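Local coordinates for protein formyltransferase PseJ (Anoxybacillus kamchatkensis G10, PDB 6EDK) that belongs to the formyl transferase family and is built round a Rossmann-like mixed beta sheet, at residues D54-D57 / I62-N65; F68-G73 / E164-I169. All coordinates share one frame; numbering follows the deposited sequence.

Interaction 1. Residues D54-D57 / I62-N65; sequences DKLD and ILNN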
ATOM      1  N   ASP A  54       7.008 -14.238   2.810  1.00 44.16           N
ATOM      2  CA  ASP A  54       7.760 -14.353   4.051  1.00 48.23           C
ATOM      3  C   ASP A  54       8.906 -13.343   4.088  1.00 47.99           C
ATOM      4  O   ASP A  54       9.162 -12.617   3.123  1.00 43.57           O
ATOM      5  CB  ASP A  54       8.294 -15.794   4.211  1.00 49.75           C
ATOM      6  CG  ASP A  54       7.190 -16.828   4.425  1.00 54.35           C
ATOM      7  OD1 ASP A  54       6.059 -16.480   4.839  1.00 56.54           O
ATOM      8  OD2 ASP A  54       7.465 -18.021   4.197  1.00 64.87           O
ATOM      9  N   LYS A  55       9.651 -13.322   5.204  1.00 46.93           N
ATOM     10  CA  LYS A  55      10.801 -12.430   5.326  1.00 46.98           C
ATOM     11  C   LYS A  55      11.842 -12.703   4.256  1.00 46.18           C
ATOM     12  O   LYS A  55      11.975 -13.822   3.760  1.00 48.20           O
ATOM     13  CB  LYS A  55      11.469 -12.573   6.696  1.00 55.04           C
ATOM     14  CG  LYS A  55      10.578 -12.187   7.859  1.00 61.70           C
ATOM     15  CD  LYS A  55      11.227 -12.515   9.206  1.00 65.28           C
ATOM     16  CE  LYS A  55      10.172 -12.517  10.332  1.00 73.37           C
ATOM     17  NZ  LYS A  55      10.741 -12.703  11.701  1.00 83.45           N
ATOM     18  N   LEU A  56      12.595 -11.661   3.910  1.00 44.72           N
ATOM     19  CA  LEU A  56      13.584 -11.705   2.854  1.00 48.61           C
ATOM     20  C   LEU A  56      14.916 -11.241   3.402  1.00 53.70           C
ATOM     21  O   LEU A  56      15.074 -10.065   3.737  1.00 48.81           O
ATOM     22  CB  LEU A  56      13.198 -10.817   1.679  1.00 46.91           C
ATOM     23  CG  LEU A  56      12.141 -11.345   0.747  1.00 47.22           C
ATOM     24  CD1 LEU A  56      11.793 -10.159  -0.129  1.00 48.26           C
ATOM     25  CD2 LEU A  56      12.658 -12.473  -0.066  1.00 48.04           C
ATOM     26  N   ASP A  57      15.879 -12.154   3.467  1.00 50.71           N
ATOM     27  CA  ASP A  57      17.267 -11.759   3.631  1.00 46.92           C
ATOM     28  C   ASP A  57      17.724 -11.205   2.308  1.00 42.62           C
ATOM     29  O   ASP A  57      17.244 -11.612   1.231  1.00 45.98           O
ATOM     30  CB  ASP A  57      18.105 -12.992   4.047  1.00 57.49           C
ATOM     31  CG  ASP A  57      19.564 -12.638   4.408  1.00 61.81           C
ATOM     32  OD1 ASP A  57      20.383 -12.418   3.486  1.00 62.43           O
ATOM     33  OD2 ASP A  57      19.870 -12.552   5.618  1.00 68.41           O
ATOM     34  N   ILE A  62      15.210 -15.763  -3.899  1.00 42.14           N
ATOM     35  CA  ILE A  62      13.931 -15.233  -4.417  1.00 43.84           C
ATOM     36  C   ILE A  62      14.144 -13.939  -5.221  1.00 43.61           C
ATOM     37  O   ILE A  62      13.424 -13.662  -6.189  1.00 44.00           O
ATOM     38  CB  ILE A  62      12.981 -15.001  -3.227  1.00 45.10           C
ATOM     39  CG1 ILE A  62      12.624 -16.311  -2.508  1.00 49.56           C
ATOM     40  CG2 ILE A  62      11.703 -14.345  -3.654  1.00 46.54           C
ATOM     41  CD1 ILE A  62      11.766 -17.265  -3.315  1.00 52.82           C
ATOM     42  N   LEU A  63      15.145 -13.157  -4.864  1.00 39.13           N
ATOM     43  CA  LEU A  63      15.465 -11.918  -5.516  1.00 42.20           C
ATOM     44  C   LEU A  63      16.277 -12.059  -6.800  1.00 47.62           C
ATOM     45  O   LEU A  63      16.398 -11.081  -7.547  1.00 39.35           O
ATOM     46  CB  LEU A  63      16.231 -11.031  -4.547  1.00 41.79           C
ATOM     47  CG  LEU A  63      15.452 -10.647  -3.296  1.00 41.97           C
ATOM     48  CD1 LEU A  63      16.335  -9.947  -2.313  1.00 44.11           C
ATOM     49  CD2 LEU A  63      14.252  -9.742  -3.677  1.00 38.77           C
ATOM     50  N   ASN A  64      16.832 -13.230  -7.100  1.00 47.57           N
ATOM     51  CA  ASN A  64      17.718 -13.307  -8.248  1.00 50.09           C
ATOM     52  C   ASN A  64      16.940 -13.028  -9.519  1.00 45.89           C
ATOM     53  O   ASN A  64      15.853 -13.574  -9.733  1.00 50.46           O
ATOM     54  CB  ASN A  64      18.350 -14.703  -8.387  1.00 52.19           C
ATOM     55  CG  ASN A  64      19.242 -15.102  -7.194  1.00 56.42           C
ATOM     56  OD1 ASN A  64      19.663 -14.297  -6.386  1.00 54.69           O
ATOM     57  ND2 ASN A  64      19.554 -16.393  -7.130  1.00 59.60           N
ATOM     58  N   ASN A  65      17.533 -12.234 -10.400  1.00 43.51           N
ATOM     59  CA  ASN A  65      16.992 -11.957 -11.718  1.00 49.04           C
ATOM     60  C   ASN A  65      15.636 -11.228 -11.673  1.00 51.49           C
ATOM     61  O   ASN A  65      14.877 -11.249 -12.654  1.00 52.32           O
ATOM     62  CB  ASN A  65      16.844 -13.244 -12.509  1.00 58.80           C
ATOM     63  CG  ASN A  65      18.167 -13.933 -12.735  1.00 67.31           C
ATOM     64  OD1 ASN A  65      18.311 -15.128 -12.464  1.00 66.85           O
ATOM     65  ND2 ASN A  65      19.151 -13.171 -13.203  1.00 66.99           N
TER
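The peptide carbonyl of Asp57 is the flat group that Leu63 meets here, for no ring or amide stacks between residues 54-57 and 62-65. Leu63 CD1 comes to 4.0 Å from Asp57 O, a plain van der Waals contact of a methyl with a backbone oxygen. The Asp57 carboxylate turns elsewhere: its OD1 accepts a hydrogen bond from the backbone N of Lys59, the Asx-turn pattern, which suits an aspartate at the start of a tight bend.

The rest of the contact is carried by the two branches of Leu56, each with its own partner. CD2 lies 4.1 Å from Ile62 CB and 4.2 Å from Ile62 CG2, while CD1 is 4.3 Å from Leu63 CD2. Leu56 and Ile62 cross at about a right angle, so the leucine methyl meets the branch point of the isoleucine rather than running alongside its chain. Ile62 CG2, anti to the backbone N, stays beside Leu56, whereas the CG1-CD1 arm leads off; a beta-branched apolar residue suits this partly buried spot. A leucine fits at 56 because its forked end can touch both residues at once. Only 136 Å² is buried in all, and no hydrogen bond crosses the contact. Ile62 N is bonded to the side-chain OG of Ser60, two residues earlier, a local bond within the loop.

Both segments belong to the crossover that leaves strand 48-52, passes strand 27-31 and rejoins the sheet at the parallel strand 68-71. Leu63, apolar as its buried place demands, rests on Leu29 of strand 27-31 and on Ile82 and Arg85 of helix 80-85. Leu56, partly exposed, leans on Leu31, Ile82 and Tyr74, placing the loop between helix 80-85 and strand 27-31, which lies between strands 48-52 and 68-71.

Interaction 2. Residues F68-G73 / E164-I169; sequences FIISYG and EYWPLI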
ATOM      1  N   PHE A  68      11.528  -6.089 -11.020  1.00 38.16           N
ATOM      2  CA  PHE A  68      10.590  -5.131 -10.407  1.00 36.86           C
ATOM      3  C   PHE A  68       9.905  -5.812  -9.246  1.00 34.26           C
ATOM      4  O   PHE A  68       9.608  -7.003  -9.336  1.00 33.73           O
ATOM      5  CB  PHE A  68       9.600  -4.651 -11.441  1.00 35.36           C
ATOM      6  CG  PHE A  68       9.056  -3.261 -11.162  1.00 38.64           C
ATOM      7  CD1 PHE A  68       9.697  -2.142 -11.659  1.00 44.98           C
ATOM      8  CD2 PHE A  68       7.903  -3.102 -10.416  1.00 38.53           C
ATOM      9  CE1 PHE A  68       9.205  -0.866 -11.395  1.00 44.58           C
ATOM     10  CE2 PHE A  68       7.430  -1.838 -10.146  1.00 36.36           C
ATOM     11  CZ  PHE A  68       8.084  -0.718 -10.641  1.00 39.06           C
ATOM     12  N   ILE A  69       9.743  -5.092  -8.132  1.00 32.35           N
ATOM     13  CA  ILE A  69       9.062  -5.608  -6.954  1.00 29.93           C
ATOM     14  C   ILE A  69       7.773  -4.815  -6.739  1.00 30.53           C
ATOM     15  O   ILE A  69       7.808  -3.588  -6.793  1.00 28.23           O
ATOM     16  CB  ILE A  69       9.932  -5.496  -5.691  1.00 29.58           C
ATOM     17  CG1 ILE A  69      11.228  -6.373  -5.901  1.00 32.21           C
ATOM     18  CG2 ILE A  69       9.171  -5.907  -4.506  1.00 30.89           C
ATOM     19  CD1 ILE A  69      12.235  -6.171  -4.821  1.00 36.08           C
ATOM     20  N   ILE A  70       6.659  -5.510  -6.517  1.00 29.59           N
ATOM     21  CA  ILE A  70       5.392  -4.868  -6.129  1.00 26.21           C
ATOM     22  C   ILE A  70       4.989  -5.439  -4.782  1.00 26.99           C
ATOM     23  O   ILE A  70       4.759  -6.645  -4.646  1.00 28.80           O
ATOM     24  CB  ILE A  70       4.284  -5.097  -7.173  1.00 26.57           C
ATOM     25  CG1 ILE A  70       4.662  -4.526  -8.515  1.00 25.85           C
ATOM     26  CG2 ILE A  70       2.911  -4.420  -6.653  1.00 27.45           C
ATOM     27  CD1 ILE A  70       3.770  -5.015  -9.649  1.00 29.22           C
ATOM     28  N   SER A  71       4.948  -4.604  -3.741  0.50 25.78           N
ATOM     29  CA  SER A  71       4.435  -5.112  -2.480  0.50 26.50           C
ATOM     30  C   SER A  71       3.015  -4.580  -2.254  0.50 24.46           C
ATOM     31  O   SER A  71       2.738  -3.399  -2.477  0.50 25.41           O
ATOM     32  CB  SER A  71       5.303  -4.768  -1.260  0.50 26.88           C
ATOM     33  OG  SER A  71       5.418  -3.414  -0.952  0.50 28.75           O
ATOM     34  N   TYR A  72       2.146  -5.458  -1.822  1.00 27.20           N
ATOM     35  CA  TYR A  72       0.700  -5.148  -1.628  1.00 24.88           C
ATOM     36  C   TYR A  72       0.278  -6.057  -0.487  1.00 25.89           C
ATOM     37  O   TYR A  72       0.005  -7.244  -0.692  1.00 28.77           O
ATOM     38  CB  TYR A  72      -0.091  -5.399  -2.896  1.00 24.43           C
ATOM     39  CG  TYR A  72      -1.587  -5.080  -2.763  1.00 25.24           C
ATOM     40  CD1 TYR A  72      -2.029  -4.223  -1.776  1.00 24.83           C
ATOM     41  CD2 TYR A  72      -2.536  -5.644  -3.635  1.00 27.70           C
ATOM     42  CE1 TYR A  72      -3.413  -3.937  -1.644  1.00 28.39           C
ATOM     43  CE2 TYR A  72      -3.914  -5.342  -3.482  1.00 28.06           C
ATOM     44  CZ  TYR A  72      -4.308  -4.496  -2.514  1.00 26.71           C
ATOM     45  OH  TYR A  72      -5.664  -4.150  -2.318  1.00 28.00           O
ATOM     46  N   GLY A  73       0.281  -5.510   0.712  1.00 28.90           N
ATOM     47  CA  GLY A  73      -0.037  -6.259   1.902  1.00 31.59           C
ATOM     48  C   GLY A  73       1.123  -7.087   2.430  1.00 33.43           C
ATOM     49  O   GLY A  73       0.895  -8.038   3.169  1.00 34.64           O
ATOM     50  N   GLU A 164      -4.858   1.000 -13.600  1.00 26.93           N
ATOM     51  CA  GLU A 164      -4.935   2.156 -14.483  1.00 26.38           C
ATOM     52  C   GLU A 164      -3.569   2.686 -14.841  1.00 29.98           C
ATOM     53  O   GLU A 164      -3.349   3.092 -15.997  1.00 28.85           O
ATOM     54  CB  GLU A 164      -5.765   3.269 -13.856  1.00 26.66           C
ATOM     55  CG  GLU A 164      -5.833   4.555 -14.642  1.00 31.21           C
ATOM     56  CD  GLU A 164      -6.758   5.562 -13.970  1.00 35.45           C
ATOM     57  OE1 GLU A 164      -7.437   5.181 -12.966  1.00 32.02           O
ATOM     58  OE2 GLU A 164      -6.835   6.693 -14.474  1.00 32.91           O
ATOM     59  N   TYR A 165      -2.627   2.669 -13.903  1.00 28.72           N
ATOM     60  CA  TYR A 165      -1.336   3.334 -14.152  1.00 28.74           C
ATOM     61  C   TYR A 165      -0.187   2.365 -14.431  1.00 31.01           C
ATOM     62  O   TYR A 165       0.875   2.799 -14.870  1.00 35.69           O
ATOM     63  CB  TYR A 165      -0.953   4.249 -12.979  1.00 28.45           C
ATOM     64  CG  TYR A 165      -1.693   5.559 -12.993  1.00 31.76           C
ATOM     65  CD1 TYR A 165      -1.242   6.635 -13.720  1.00 36.11           C
ATOM     66  CD2 TYR A 165      -2.892   5.704 -12.315  1.00 30.84           C
ATOM     67  CE1 TYR A 165      -1.922   7.822 -13.757  1.00 37.01           C
ATOM     68  CE2 TYR A 165      -3.600   6.969 -12.329  1.00 33.40           C
ATOM     69  CZ  TYR A 165      -3.078   8.003 -13.071  1.00 38.26           C
ATOM     70  OH  TYR A 165      -3.714   9.233 -13.145  1.00 40.50           O
ATOM     71  N   TRP A 166      -0.390   1.071 -14.223  1.00 28.48           N
ATOM     72  CA  TRP A 166       0.708   0.143 -14.467  1.00 31.03           C
ATOM     73  C   TRP A 166       1.269   0.220 -15.881  1.00 36.45           C
ATOM     74  O   TRP A 166       2.499   0.147 -16.006  1.00 32.23           O
ATOM     75  CB  TRP A 166       0.238  -1.260 -14.192  1.00 30.82           C
ATOM     76  CG  TRP A 166       1.318  -2.345 -14.434  1.00 29.44           C
ATOM     77  CD1 TRP A 166       1.210  -3.396 -15.338  1.00 35.17           C
ATOM     78  CD2 TRP A 166       2.580  -2.467 -13.805  1.00 29.80           C
ATOM     79  NE1 TRP A 166       2.365  -4.166 -15.281  1.00 38.41           N
ATOM     80  CE2 TRP A 166       3.214  -3.626 -14.348  1.00 33.95           C
ATOM     81  CE3 TRP A 166       3.255  -1.737 -12.837  1.00 33.69           C
ATOM     82  CZ2 TRP A 166       4.450  -4.034 -13.936  1.00 34.32           C
ATOM     83  CZ3 TRP A 166       4.492  -2.151 -12.436  1.00 33.98           C
ATOM     84  CH2 TRP A 166       5.072  -3.313 -12.974  1.00 35.74           C
ATOM     85  N   PRO A 167       0.477   0.361 -16.945  1.00 35.30           N
ATOM     86  CA  PRO A 167       1.103   0.508 -18.292  1.00 39.16           C
ATOM     87  C   PRO A 167       2.160   1.595 -18.366  1.00 41.50           C
ATOM     88  O   PRO A 167       3.113   1.455 -19.132  1.00 43.65           O
ATOM     89  CB  PRO A 167      -0.075   0.821 -19.216  1.00 39.92           C
ATOM     90  CG  PRO A 167      -1.278   0.162 -18.543  1.00 39.50           C
ATOM     91  CD  PRO A 167      -1.009   0.373 -17.043  1.00 34.97           C
ATOM     92  N   LEU A 168       2.010   2.680 -17.618  1.00 41.22           N
ATOM     93  CA  LEU A 168       3.032   3.706 -17.528  1.00 44.43           C
ATOM     94  C   LEU A 168       4.131   3.323 -16.552  1.00 44.50           C
ATOM     95  O   LEU A 168       5.306   3.475 -16.868  1.00 43.50           O
ATOM     96  CB  LEU A 168       2.398   5.049 -17.123  1.00 43.26           C
ATOM     97  CG  LEU A 168       1.400   5.631 -18.146  1.00 46.07           C
ATOM     98  CD1 LEU A 168       0.640   6.800 -17.565  1.00 45.69           C
ATOM     99  CD2 LEU A 168       2.107   6.081 -19.433  1.00 46.99           C
ATOM    100  N   ILE A 169       3.769   2.882 -15.326  1.00 39.33           N
ATOM    101  CA  ILE A 169       4.782   2.551 -14.338  1.00 40.29           C
ATOM    102  C   ILE A 169       5.720   1.478 -14.882  1.00 43.80           C
ATOM    103  O   ILE A 169       6.928   1.483 -14.621  1.00 45.65           O
ATOM    104  CB  ILE A 169       4.126   2.066 -13.033  1.00 36.56           C
ATOM    105  CG1 ILE A 169       3.266   3.168 -12.474  1.00 32.18           C
ATOM    106  CG2 ILE A 169       5.219   1.627 -12.032  1.00 39.31           C
ATOM    107  CD1 ILE A 169       2.383   2.693 -11.279  1.00 35.58           C
TER
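Trp166 and Phe68 form the dense part of this contact as an offset edge-to-face pair: the edge of the indole's six-membered ring points to the face of the phenyl ring, with centroids 5.4 Å apart and planes at 71°. Trp166 CZ3 reaches 3.7 Å from Phe68 CE2. With its CG anti to the backbone N (chi1 179°), the tryptophan swings its long indole out from the helix toward the strand. Ile70 CD1 lies over one face of that indole, 4.0 Å from Trp166 CH2.

With the axes of the two segments 12.9 Å apart, long and bulky side chains are needed to bridge the gap. The segments run nearly antiparallel, at 158°. This is helix-on-sheet packing in a Rossmann-like fold: the C-terminal end of helix 147-169 lies over strand 68-71, whose alternate residues Phe68 and Ile70 face it. Phe45 and Phe162 pack on Trp166 as well, making an aromatic cluster, and Ile28 of strand 27-31 touches both Ile70 and Trp166.

Whereas Trp166, Ile70 and Ile169 are buried, the Phe68 end is looser: its ring is partly exposed, and Ile169 CG2 meets it at CZ, 4.0 Å away. The helix is kinked here, where neither Pro167, which has no N-H, nor Leu168 bonds to the turn before; Leu168 N makes only a weak bond to Tyr165 O (3.0 Å).

In the fold
Followed from the N terminus, the chain makes strand 27-31 and strand 48-52 and then enters the loop in which interaction 1 joins residues 54-57 to 62-65, closing a bend with four residues between them. The chain next enters strand 68-71, where interaction 2 opens; it closes only after 90 intervening residues, when helix 147-169 reaches its end. The two are therefore in series, neither nested nor crossed. They lie on opposite faces of the sheet, interaction 1 beside helix 80-85 and interaction 2 under helix 147-169. Leu63 CD2 packs 4.3 Å from Ile69 CD1, linking the loop to the strand's other face.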